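Local coordinates for protein telomerase reverse transcriptase (PDB 6ZDQ) that probably extends chromosome ends as the reverse transcriptase subunit of telomerase, copying a template within the enzyme's RNA component into telomeric DNA repeats, at residues T296-V304 with S471-W482; I285-L293 with L357-Y367. All coordinates share one frame; numbering follows the deposited sequence.

Contact 1 of 2, residues T296-V304 with S471-W482; sequences TYESYRASV and SAMVHDCFQFLW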
loop_
_atom_site.group_PDB
_atom_site.type_symbol
_atom_site.label_atom_id
_atom_site.label_comp_id
_atom_site.label_asym_id
_atom_site.label_seq_id
_atom_site.Cartn_x
_atom_site.Cartn_y
_atom_site.Cartn_z
ATOM N N THR A 296 15.929 10.772 -24.756
ATOM C CA THR A 296 16.071 11.013 -26.188
ATOM C C THR A 296 14.829 11.674 -26.778
ATOM O O THR A 296 14.904 12.775 -27.334
ATOM C CB THR A 296 16.369 9.695 -26.908
ATOM O OG1 THR A 296 17.572 9.121 -26.383
ATOM C CG2 THR A 296 16.534 9.927 -28.399
ATOM N N TYR A 297 13.679 11.015 -26.668
ATOM C CA TYR A 297 12.461 11.447 -27.339
ATOM C C TYR A 297 11.562 12.227 -26.390
ATOM O O TYR A 297 11.377 11.842 -25.232
ATOM C CB TYR A 297 11.685 10.249 -27.893
ATOM C CG TYR A 297 12.456 9.409 -28.882
ATOM C CD1 TYR A 297 12.610 9.818 -30.198
ATOM C CD2 TYR A 297 13.018 8.199 -28.500
ATOM C CE1 TYR A 297 13.311 9.050 -31.107
ATOM C CE2 TYR A 297 13.719 7.423 -29.401
ATOM C CZ TYR A 297 13.863 7.854 -30.704
ATOM O OH TYR A 297 14.561 7.085 -31.605
ATOM N N GLU A 298 11.006 13.332 -26.893
ATOM C CA GLU A 298 9.979 14.051 -26.149
ATOM C C GLU A 298 8.688 13.249 -26.038
ATOM O O GLU A 298 7.897 13.491 -25.119
ATOM C CB GLU A 298 9.711 15.405 -26.812
ATOM C CG GLU A 298 8.867 16.361 -25.980
ATOM C CD GLU A 298 8.603 17.675 -26.690
ATOM O OE1 GLU A 298 8.988 17.799 -27.871
ATOM O OE2 GLU A 298 8.013 18.583 -26.067
ATOM N N SER A 299 8.459 12.298 -26.949
ATOM C CA SER A 299 7.250 11.482 -26.880
ATOM C C SER A 299 7.295 10.523 -25.698
ATOM O O SER A 299 6.278 10.303 -25.031
ATOM C CB SER A 299 7.059 10.713 -28.186
ATOM O OG SER A 299 8.138 9.823 -28.416
ATOM N N TYR A 300 8.464 9.942 -25.423
ATOM C CA TYR A 300 8.610 9.104 -24.240
ATOM C C TYR A 300 8.572 9.920 -22.957
ATOM O O TYR A 300 8.255 9.372 -21.895
ATOM C CB TYR A 300 9.914 8.309 -24.311
ATOM C CG TYR A 300 9.789 6.968 -24.999
ATOM C CD1 TYR A 300 9.753 6.873 -26.383
ATOM C CD2 TYR A 300 9.723 5.794 -24.261
ATOM C CE1 TYR A 300 9.644 5.645 -27.012
ATOM C CE2 TYR A 300 9.613 4.566 -24.879
ATOM C CZ TYR A 300 9.577 4.496 -26.253
ATOM O OH TYR A 300 9.471 3.271 -26.869
ATOM N N ARG A 301 8.878 11.216 -23.032
ATOM C CA ARG A 301 8.838 12.083 -21.863
ATOM C C ARG A 301 7.416 12.473 -21.473
ATOM O O ARG A 301 7.217 13.015 -20.381
ATOM C CB ARG A 301 9.684 13.333 -22.127
ATOM C CG ARG A 301 10.173 14.052 -20.878
ATOM C CD ARG A 301 11.539 14.705 -21.095
ATOM N NE ARG A 301 11.562 15.602 -22.248
ATOM C CZ ARG A 301 12.134 15.311 -23.412
ATOM N NH1 ARG A 301 12.738 14.142 -23.583
ATOM N NH2 ARG A 301 12.102 16.188 -24.406
ATOM N N ALA A 302 6.430 12.202 -22.333
ATOM C CA ALA A 302 5.034 12.427 -21.977
ATOM C C ALA A 302 4.545 11.447 -20.920
ATOM O O ALA A 302 3.578 11.746 -20.213
ATOM C CB ALA A 302 4.149 12.328 -23.221
ATOM N N SER A 303 5.188 10.288 -20.799
ATOM C CA SER A 303 4.818 9.283 -19.812
ATOM C C SER A 303 5.502 9.602 -18.489
ATOM O O SER A 303 6.734 9.675 -18.423
ATOM C CB SER A 303 5.210 7.887 -20.295
ATOM O OG SER A 303 4.635 7.606 -21.559
ATOM N N VAL A 304 4.707 9.789 -17.442
ATOM C CA VAL A 304 5.218 10.080 -16.111
ATOM C C VAL A 304 5.030 8.856 -15.225
ATOM O O VAL A 304 4.259 7.940 -15.534
ATOM C CB VAL A 304 4.529 11.314 -15.501
ATOM C CG1 VAL A 304 4.870 12.557 -16.307
ATOM C CG2 VAL A 304 3.030 11.101 -15.461
ATOM N N SER A 471 4.462 3.459 -23.276
ATOM C CA SER A 471 5.290 4.592 -23.674
ATOM C C SER A 471 5.760 4.450 -25.116
ATOM O O SER A 471 5.998 5.457 -25.790
ATOM C CB SER A 471 6.484 4.738 -22.733
ATOM O OG SER A 471 7.014 6.050 -22.795
ATOM N N ALA A 472 5.906 3.215 -25.600
ATOM C CA ALA A 472 6.169 3.006 -27.019
ATOM C C ALA A 472 4.922 3.267 -27.853
ATOM O O ALA A 472 5.016 3.774 -28.977
ATOM C CB ALA A 472 6.687 1.588 -27.254
ATOM N N MET A 473 3.746 2.925 -27.318
ATOM C CA MET A 473 2.502 3.118 -28.058
ATOM C C MET A 473 2.226 4.595 -28.303
ATOM O O MET A 473 1.872 4.998 -29.418
ATOM C CB MET A 473 1.337 2.480 -27.302
ATOM C CG MET A 473 -0.021 2.781 -27.916
ATOM S SD MET A 473 -1.399 2.232 -26.895
ATOM C CE MET A 473 -1.178 3.266 -25.449
ATOM N N VAL A 474 2.374 5.422 -27.264
ATOM C CA VAL A 474 2.142 6.855 -27.413
ATOM C C VAL A 474 3.143 7.463 -28.386
ATOM O O VAL A 474 2.836 8.446 -29.072
ATOM C CB VAL A 474 2.184 7.549 -26.035
ATOM C CG1 VAL A 474 3.547 7.387 -25.389
ATOM C CG2 VAL A 474 1.825 9.018 -26.164
ATOM N N HIS A 475 4.343 6.887 -28.474
ATOM C CA HIS A 475 5.375 7.429 -29.352
ATOM C C HIS A 475 4.958 7.361 -30.818
ATOM O O HIS A 475 5.005 8.367 -31.534
ATOM C CB HIS A 475 6.690 6.679 -29.129
ATOM C CG HIS A 475 7.783 7.078 -30.073
ATOM N ND1 HIS A 475 8.093 8.394 -30.341
ATOM C CD2 HIS A 475 8.641 6.332 -30.809
ATOM C CE1 HIS A 475 9.094 8.443 -31.202
ATOM N NE2 HIS A 475 9.445 7.206 -31.502
ATOM N N ASP A 476 4.546 6.180 -31.283
ATOM C CA ASP A 476 4.282 5.985 -32.706
ATOM C C ASP A 476 2.834 6.241 -33.104
ATOM O O ASP A 476 2.585 6.707 -34.223
ATOM C CB ASP A 476 4.685 4.568 -33.132
ATOM C CG ASP A 476 4.232 3.509 -32.150
ATOM O OD1 ASP A 476 3.011 3.398 -31.907
ATOM O OD2 ASP A 476 5.100 2.780 -31.626
ATOM N N CYS A 477 1.868 5.946 -32.231
ATOM C CA CYS A 477 0.470 6.156 -32.598
ATOM C C CYS A 477 0.094 7.631 -32.578
ATOM O O CYS A 477 -0.811 8.047 -33.311
ATOM C CB CYS A 477 -0.447 5.358 -31.674
ATOM S SG CYS A 477 -0.417 3.576 -31.961
ATOM N N PHE A 478 0.772 8.434 -31.760
ATOM C CA PHE A 478 0.503 9.863 -31.655
ATOM C C PHE A 478 1.622 10.698 -32.271
ATOM O O PHE A 478 1.858 11.833 -31.850
ATOM C CB PHE A 478 0.283 10.258 -30.196
ATOM C CG PHE A 478 -0.886 9.568 -29.551
ATOM C CD1 PHE A 478 -0.733 8.327 -28.953
ATOM C CD2 PHE A 478 -2.139 10.158 -29.546
ATOM C CE1 PHE A 478 -1.807 7.689 -28.362
ATOM C CE2 PHE A 478 -3.217 9.525 -28.957
ATOM C CZ PHE A 478 -3.050 8.289 -28.365
ATOM N N GLN A 479 2.309 10.150 -33.277
ATOM C CA GLN A 479 3.451 10.837 -33.876
ATOM C C GLN A 479 3.066 12.174 -34.496
ATOM O O GLN A 479 3.926 13.051 -34.630
ATOM C CB GLN A 479 4.107 9.938 -34.928
ATOM C CG GLN A 479 5.430 10.460 -35.476
ATOM C CD GLN A 479 6.507 10.563 -34.412
ATOM O OE1 GLN A 479 6.510 9.808 -33.438
ATOM N NE2 GLN A 479 7.429 11.501 -34.592
ATOM N N PHE A 480 1.796 12.355 -34.868
ATOM C CA PHE A 480 1.357 13.648 -35.382
ATOM C C PHE A 480 1.525 14.747 -34.341
ATOM O O PHE A 480 1.750 15.910 -34.697
ATOM C CB PHE A 480 -0.099 13.568 -35.843
ATOM C CG PHE A 480 -1.074 13.305 -34.729
ATOM C CD1 PHE A 480 -1.354 12.010 -34.329
ATOM C CD2 PHE A 480 -1.711 14.354 -34.086
ATOM C CE1 PHE A 480 -2.248 11.765 -33.304
ATOM C CE2 PHE A 480 -2.604 14.115 -33.060
ATOM C CZ PHE A 480 -2.874 12.819 -32.670
ATOM N N LEU A 481 1.406 14.404 -33.055
ATOM C CA LEU A 481 1.597 15.397 -32.003
ATOM C C LEU A 481 3.021 15.941 -32.003
ATOM O O LEU A 481 3.230 17.152 -31.870
ATOM C CB LEU A 481 1.260 14.791 -30.641
ATOM C CG LEU A 481 -0.214 14.533 -30.338
ATOM C CD1 LEU A 481 -0.364 13.850 -28.989
ATOM C CD2 LEU A 481 -0.992 15.836 -30.369
ATOM N N TRP A 482 4.011 15.068 -32.154
ATOM C CA TRP A 482 5.412 15.481 -32.099
ATOM C C TRP A 482 5.952 15.740 -33.505
ATOM O O TRP A 482 6.845 15.061 -34.012
ATOM C CB TRP A 482 6.239 14.440 -31.353
ATOM C CG TRP A 482 5.824 14.329 -29.924
ATOM C CD1 TRP A 482 6.194 15.148 -28.898
ATOM C CD2 TRP A 482 4.937 13.356 -29.362
ATOM N NE1 TRP A 482 5.598 14.741 -27.728
ATOM C CE2 TRP A 482 4.821 13.642 -27.988
ATOM C CE3 TRP A 482 4.235 12.269 -29.886
ATOM C CZ2 TRP A 482 4.031 12.880 -27.131
ATOM C CZ3 TRP A 482 3.451 11.514 -29.036
ATOM C CH2 TRP A 482 3.357 11.821 -27.674
#
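With OG placed between its backbone N and carbonyl carbon (chi1 62°), Ser299 turns its hydroxyl toward helix 460-477; His475, its ring anti to its own N (chi1 175°), sends the imidazole out to the loop, where ND1 faces that hydroxyl. Ser299 OG and His475 ND1 are modelled as a hydrogen bond of 2.4 Å, a doubtful length, and either could be the donor. A small residue suits this place, because Ser299 CB also rests over the face of an indole, 3.5 Å from the centroid of the six-membered ring of Trp482, a CH-pi contact. Ala302 CB meets the edge of that indole, 4.0 Å from Trp482 CZ2. Tyr297 and Tyr300 form an aromatic cluster with His475, both rings oblique to the imidazole. The carbonyl oxygen of Ser471 lies over one face of the Tyr300 ring. Ser303 OG and Ser471 OG are hydrogen-bonded at 3.1 Å, and Arg492 also binds Ser303 OG. This is structural packing: the loop between helices 263-296 and 307-325 lies against the C-terminal end of helix 460-477, in the reverse transcriptase domain, and both segments border strand 489-492, an outermost strand of the antiparallel sheet that includes 496-501 and 332-337.

Contact 2 of 2, residues I285-L293 with L357-Y367; sequences ILRLKLSKL and LFENQDNKTSY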
loop_
_atom_site.group_PDB
_atom_site.type_symbol
_atom_site.label_atom_id
_atom_site.label_comp_id
_atom_site.label_asym_id
_atom_site.label_seq_id
_atom_site.Cartn_x
_atom_site.Cartn_y
_atom_site.Cartn_z
ATOM N N ILE A 285 17.682 -2.889 -15.397
ATOM C CA ILE A 285 18.107 -2.718 -16.784
ATOM C C ILE A 285 16.946 -2.240 -17.646
ATOM O O ILE A 285 17.096 -1.320 -18.462
ATOM C CB ILE A 285 18.713 -4.028 -17.319
ATOM C CG1 ILE A 285 19.952 -4.407 -16.505
ATOM C CG2 ILE A 285 19.060 -3.899 -18.794
ATOM C CD1 ILE A 285 20.539 -5.750 -16.869
ATOM N N LEU A 286 15.770 -2.852 -17.481
ATOM C CA LEU A 286 14.606 -2.428 -18.252
ATOM C C LEU A 286 14.194 -1.006 -17.890
ATOM O O LEU A 286 13.817 -0.221 -18.769
ATOM C CB LEU A 286 13.449 -3.401 -18.035
ATOM C CG LEU A 286 13.668 -4.822 -18.561
ATOM C CD1 LEU A 286 12.417 -5.667 -18.386
ATOM C CD2 LEU A 286 14.098 -4.789 -20.020
ATOM N N ARG A 287 14.260 -0.655 -16.604
ATOM C CA ARG A 287 14.019 0.727 -16.205
ATOM C C ARG A 287 15.087 1.661 -16.758
ATOM O O ARG A 287 14.801 2.830 -17.041
ATOM C CB ARG A 287 13.957 0.834 -14.681
ATOM C CG ARG A 287 12.559 1.030 -14.122
ATOM C CD ARG A 287 12.524 0.794 -12.620
ATOM N NE ARG A 287 12.505 -0.629 -12.292
ATOM C CZ ARG A 287 11.394 -1.344 -12.140
ATOM N NH1 ARG A 287 10.207 -0.769 -12.284
ATOM N NH2 ARG A 287 11.465 -2.636 -11.843
ATOM N N LEU A 288 16.317 1.166 -16.921
ATOM C CA LEU A 288 17.385 2.003 -17.456
ATOM C C LEU A 288 17.224 2.216 -18.957
ATOM O O LEU A 288 17.474 3.316 -19.463
ATOM C CB LEU A 288 18.745 1.382 -17.144
ATOM C CG LEU A 288 19.952 2.274 -17.428
ATOM C CD1 LEU A 288 19.883 3.531 -16.574
ATOM C CD2 LEU A 288 21.244 1.516 -17.181
ATOM N N LYS A 289 16.812 1.175 -19.686
ATOM C CA LYS A 289 16.603 1.318 -21.124
ATOM C C LYS A 289 15.475 2.298 -21.421
ATOM O O LYS A 289 15.573 3.107 -22.351
ATOM C CB LYS A 289 16.312 -0.044 -21.753
ATOM C CG LYS A 289 17.539 -0.923 -21.925
ATOM C CD LYS A 289 18.532 -0.290 -22.885
ATOM C CE LYS A 289 19.751 -1.174 -23.086
ATOM N NZ LYS A 289 20.738 -0.553 -24.012
ATOM N N LEU A 290 14.392 2.237 -20.643
ATOM C CA LEU A 290 13.315 3.209 -20.798
ATOM C C LEU A 290 13.783 4.614 -20.449
ATOM O O LEU A 290 13.284 5.594 -21.016
ATOM C CB LEU A 290 12.120 2.809 -19.928
ATOM C CG LEU A 290 10.786 3.527 -20.160
ATOM C CD1 LEU A 290 10.220 3.191 -21.531
ATOM C CD2 LEU A 290 9.787 3.181 -19.066
ATOM N N SER A 291 14.737 4.732 -19.521
ATOM C CA SER A 291 15.278 6.040 -19.163
ATOM C C SER A 291 15.949 6.709 -20.355
ATOM O O SER A 291 15.781 7.914 -20.574
ATOM C CB SER A 291 16.264 5.897 -18.004
ATOM O OG SER A 291 16.855 7.143 -17.685
ATOM N N LYS A 292 16.719 5.944 -21.134
ATOM C CA LYS A 292 17.388 6.514 -22.298
ATOM C C LYS A 292 16.379 7.032 -23.315
ATOM O O LYS A 292 16.566 8.106 -23.896
ATOM C CB LYS A 292 18.309 5.474 -22.938
ATOM C CG LYS A 292 19.639 5.287 -22.224
ATOM C CD LYS A 292 20.403 6.599 -22.138
ATOM C CE LYS A 292 21.877 6.374 -21.838
ATOM N NZ LYS A 292 22.574 5.684 -22.962
ATOM N N LEU A 293 15.296 6.285 -23.536
ATOM C CA LEU A 293 14.263 6.745 -24.458
ATOM C C LEU A 293 13.559 7.988 -23.931
ATOM O O LEU A 293 13.137 8.840 -24.722
ATOM C CB LEU A 293 13.257 5.624 -24.719
ATOM C CG LEU A 293 13.855 4.349 -25.317
ATOM C CD1 LEU A 293 12.799 3.270 -25.448
ATOM C CD2 LEU A 293 14.496 4.636 -26.664
ATOM N N LEU A 357 14.829 -2.547 -27.444
ATOM C CA LEU A 357 15.735 -1.919 -26.492
ATOM C C LEU A 357 17.159 -2.435 -26.631
ATOM O O LEU A 357 18.100 -1.740 -26.237
ATOM C CB LEU A 357 15.241 -2.151 -25.062
ATOM C CG LEU A 357 13.805 -1.736 -24.733
ATOM C CD1 LEU A 357 13.458 -2.102 -23.298
ATOM C CD2 LEU A 357 13.608 -0.250 -24.969
ATOM N N PHE A 358 17.336 -3.636 -27.184
ATOM C CA PHE A 358 18.649 -4.257 -27.308
ATOM C C PHE A 358 19.059 -4.488 -28.757
ATOM O O PHE A 358 20.085 -5.134 -29.004
ATOM C CB PHE A 358 18.682 -5.581 -26.537
ATOM C CG PHE A 358 18.348 -5.442 -25.080
ATOM C CD1 PHE A 358 19.338 -5.157 -24.154
ATOM C CD2 PHE A 358 17.044 -5.596 -24.634
ATOM C CE1 PHE A 358 19.036 -5.029 -22.811
ATOM C CE2 PHE A 358 16.734 -5.469 -23.291
ATOM C CZ PHE A 358 17.731 -5.184 -22.379
ATOM N N GLU A 359 18.288 -3.983 -29.725
ATOM C CA GLU A 359 18.650 -4.177 -31.125
ATOM C C GLU A 359 19.854 -3.330 -31.517
ATOM O O GLU A 359 20.602 -3.703 -32.427
ATOM C CB GLU A 359 17.457 -3.864 -32.032
ATOM C CG GLU A 359 17.007 -2.412 -32.007
ATOM C CD GLU A 359 15.866 -2.137 -32.969
ATOM O OE1 GLU A 359 15.400 -3.089 -33.629
ATOM O OE2 GLU A 359 15.436 -0.968 -33.065
ATOM N N ASN A 360 20.053 -2.190 -30.850
ATOM C CA ASN A 360 21.208 -1.348 -31.149
ATOM C C ASN A 360 22.512 -2.039 -30.763
ATOM O O ASN A 360 23.523 -1.904 -31.462
ATOM C CB ASN A 360 21.080 -0.004 -30.432
ATOM C CG ASN A 360 19.715 0.633 -30.622
ATOM O OD1 ASN A 360 18.809 0.440 -29.809
ATOM N ND2 ASN A 360 19.562 1.398 -31.697
ATOM N N GLN A 361 22.509 -2.780 -29.657
ATOM C CA GLN A 361 23.703 -3.443 -29.157
ATOM C C GLN A 361 23.816 -4.855 -29.733
ATOM O O GLN A 361 22.935 -5.340 -30.447
ATOM C CB GLN A 361 23.696 -3.470 -27.628
ATOM C CG GLN A 361 23.732 -2.094 -26.968
ATOM C CD GLN A 361 22.368 -1.430 -26.905
ATOM O OE1 GLN A 361 21.335 -2.100 -26.920
ATOM N NE2 GLN A 361 22.359 -0.104 -26.838
ATOM N N ASP A 362 24.924 -5.524 -29.420
ATOM C CA ASP A 362 25.180 -6.867 -29.918
ATOM C C ASP A 362 24.397 -7.899 -29.106
ATOM O O ASP A 362 23.672 -7.575 -28.163
ATOM C CB ASP A 362 26.676 -7.165 -29.892
ATOM C CG ASP A 362 27.445 -6.377 -30.933
ATOM O OD1 ASP A 362 26.923 -6.207 -32.055
ATOM O OD2 ASP A 362 28.570 -5.926 -30.631
ATOM N N ASN A 363 24.549 -9.169 -29.489
ATOM C CA ASN A 363 23.802 -10.237 -28.833
ATOM C C ASN A 363 24.327 -10.526 -27.432
ATOM O O ASN A 363 23.554 -10.935 -26.558
ATOM C CB ASN A 363 23.842 -11.503 -29.688
ATOM C CG ASN A 363 23.107 -11.337 -31.003
ATOM O OD1 ASN A 363 22.102 -10.629 -31.080
ATOM N ND2 ASN A 363 23.606 -11.988 -32.046
ATOM N N LYS A 364 25.622 -10.331 -27.196
ATOM C CA LYS A 364 26.225 -10.538 -25.881
ATOM C C LYS A 364 26.845 -9.215 -25.436
ATOM O O LYS A 364 27.995 -8.904 -25.757
ATOM C CB LYS A 364 27.253 -11.683 -25.909
ATOM C CG LYS A 364 28.256 -11.626 -27.052
ATOM C CD LYS A 364 29.313 -12.706 -26.902
ATOM C CE LYS A 364 30.510 -12.437 -27.800
ATOM N NZ LYS A 364 31.204 -11.170 -27.434
ATOM N N THR A 365 26.069 -8.430 -24.689
ATOM C CA THR A 365 26.523 -7.132 -24.205
ATOM C C THR A 365 27.011 -7.171 -22.764
ATOM O O THR A 365 27.858 -6.353 -22.389
ATOM C CB THR A 365 25.397 -6.098 -24.330
ATOM O OG1 THR A 365 24.701 -6.298 -25.567
ATOM C CG2 THR A 365 25.964 -4.685 -24.307
ATOM N N SER A 366 26.505 -8.106 -21.957
ATOM C CA SER A 366 26.956 -8.314 -20.580
ATOM C C SER A 366 26.790 -7.049 -19.733
ATOM O O SER A 366 27.757 -6.454 -19.254
ATOM C CB SER A 366 28.406 -8.811 -20.551
ATOM O OG SER A 366 28.847 -9.021 -19.221
ATOM N N TYR A 367 25.534 -6.638 -19.566
ATOM C CA TYR A 367 25.232 -5.501 -18.706
ATOM C C TYR A 367 25.594 -5.817 -17.258
ATOM O O TYR A 367 25.388 -6.935 -16.778
ATOM C CB TYR A 367 23.750 -5.132 -18.814
ATOM C CG TYR A 367 23.310 -4.739 -20.207
ATOM C CD1 TYR A 367 22.874 -5.695 -21.115
ATOM C CD2 TYR A 367 23.331 -3.411 -20.616
ATOM C CE1 TYR A 367 22.474 -5.339 -22.391
ATOM C CE2 TYR A 367 22.933 -3.047 -21.889
ATOM C CZ TYR A 367 22.506 -4.015 -22.772
ATOM O OH TYR A 367 22.109 -3.657 -24.042
#
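Lys289 and Leu357 run alongside one another, pointing opposite ways, and this pair forms the middle of the contact. The leucine is a knob on the loop: its CD1 presses on the root of the lysine, 3.8 Å from Lys289 CB, while its other branch reaches one helical turn further, where Leu357 CD2 meets Leu293 CD1 at 3.6 Å. Leu286 approaches the CD1 branch from the preceding turn, with its CD2 4.3 Å from Leu357 CD1. A branched leucine suits this hollow because its two methyls can serve different turns of the helix at once.

The lysine is the helix's own projection into the loop. Bent at chi2 (-63°) and extended beyond, it passes the carbonyl of Leu357 and the ring of Phe358, its CE lying 3.9 Å from Phe358 CE1. Its long aliphatic part can therefore pack among apolar groups while Lys289 NZ gives a weak hydrogen bond of 3.4 Å to Tyr367 OH. Tyrosine suits the other end of this bond, since its ring carbons pack near Lys289 CE while its hydroxyl receives NZ. The amide group of Gln361 also lies close to this nitrogen.

At the start of 285-293, Ile285 divides its branches between two aromatic residues. Its CG2 meets the edge of the Phe358 ring, 4.0 Å from CZ, while its CD1 rests 3.8 Å from Tyr367 CB. Leu286 CD2 comes to the same phenyl edge at CE2, and Tyr367 CZ also lies at the rim of that ring, in its plane; a flat apolar ring can thus take neighbours around its edge.

The arrangement packs helix 263-296 against the reverse transcriptase domain's loop between helix 347-356 and strand 367-369. Helix 421-434 adds Ile424, touching Ile285, Phe358 and Tyr367, and helix 460-477 supplies Phe465 to Leu286 and Ile468 to Leu357.

Both contacts involve the end of the chain's long helix 263-296: contact 2 uses its side, contact 1 the loop that follows it. Helix 460-477 is a segment of contact 1 and a neighbour of contact 2. They touch directly, Tyr300 packing on Leu290 and on the backbone of Leu293, although their centres lie 19 Å apart. Contact 1 is the more buried, and its chemistry is rich in hydroxyls and rings, with a serine-serine pair, a serine-histidine pair and an aromatic cluster. Contact 2, partly buried, relies on aliphatic branches and aromatic edges, with one lysine reaching polar groups. Neither approaches the bound nucleic acid closer than about 24 Å at nearest atoms.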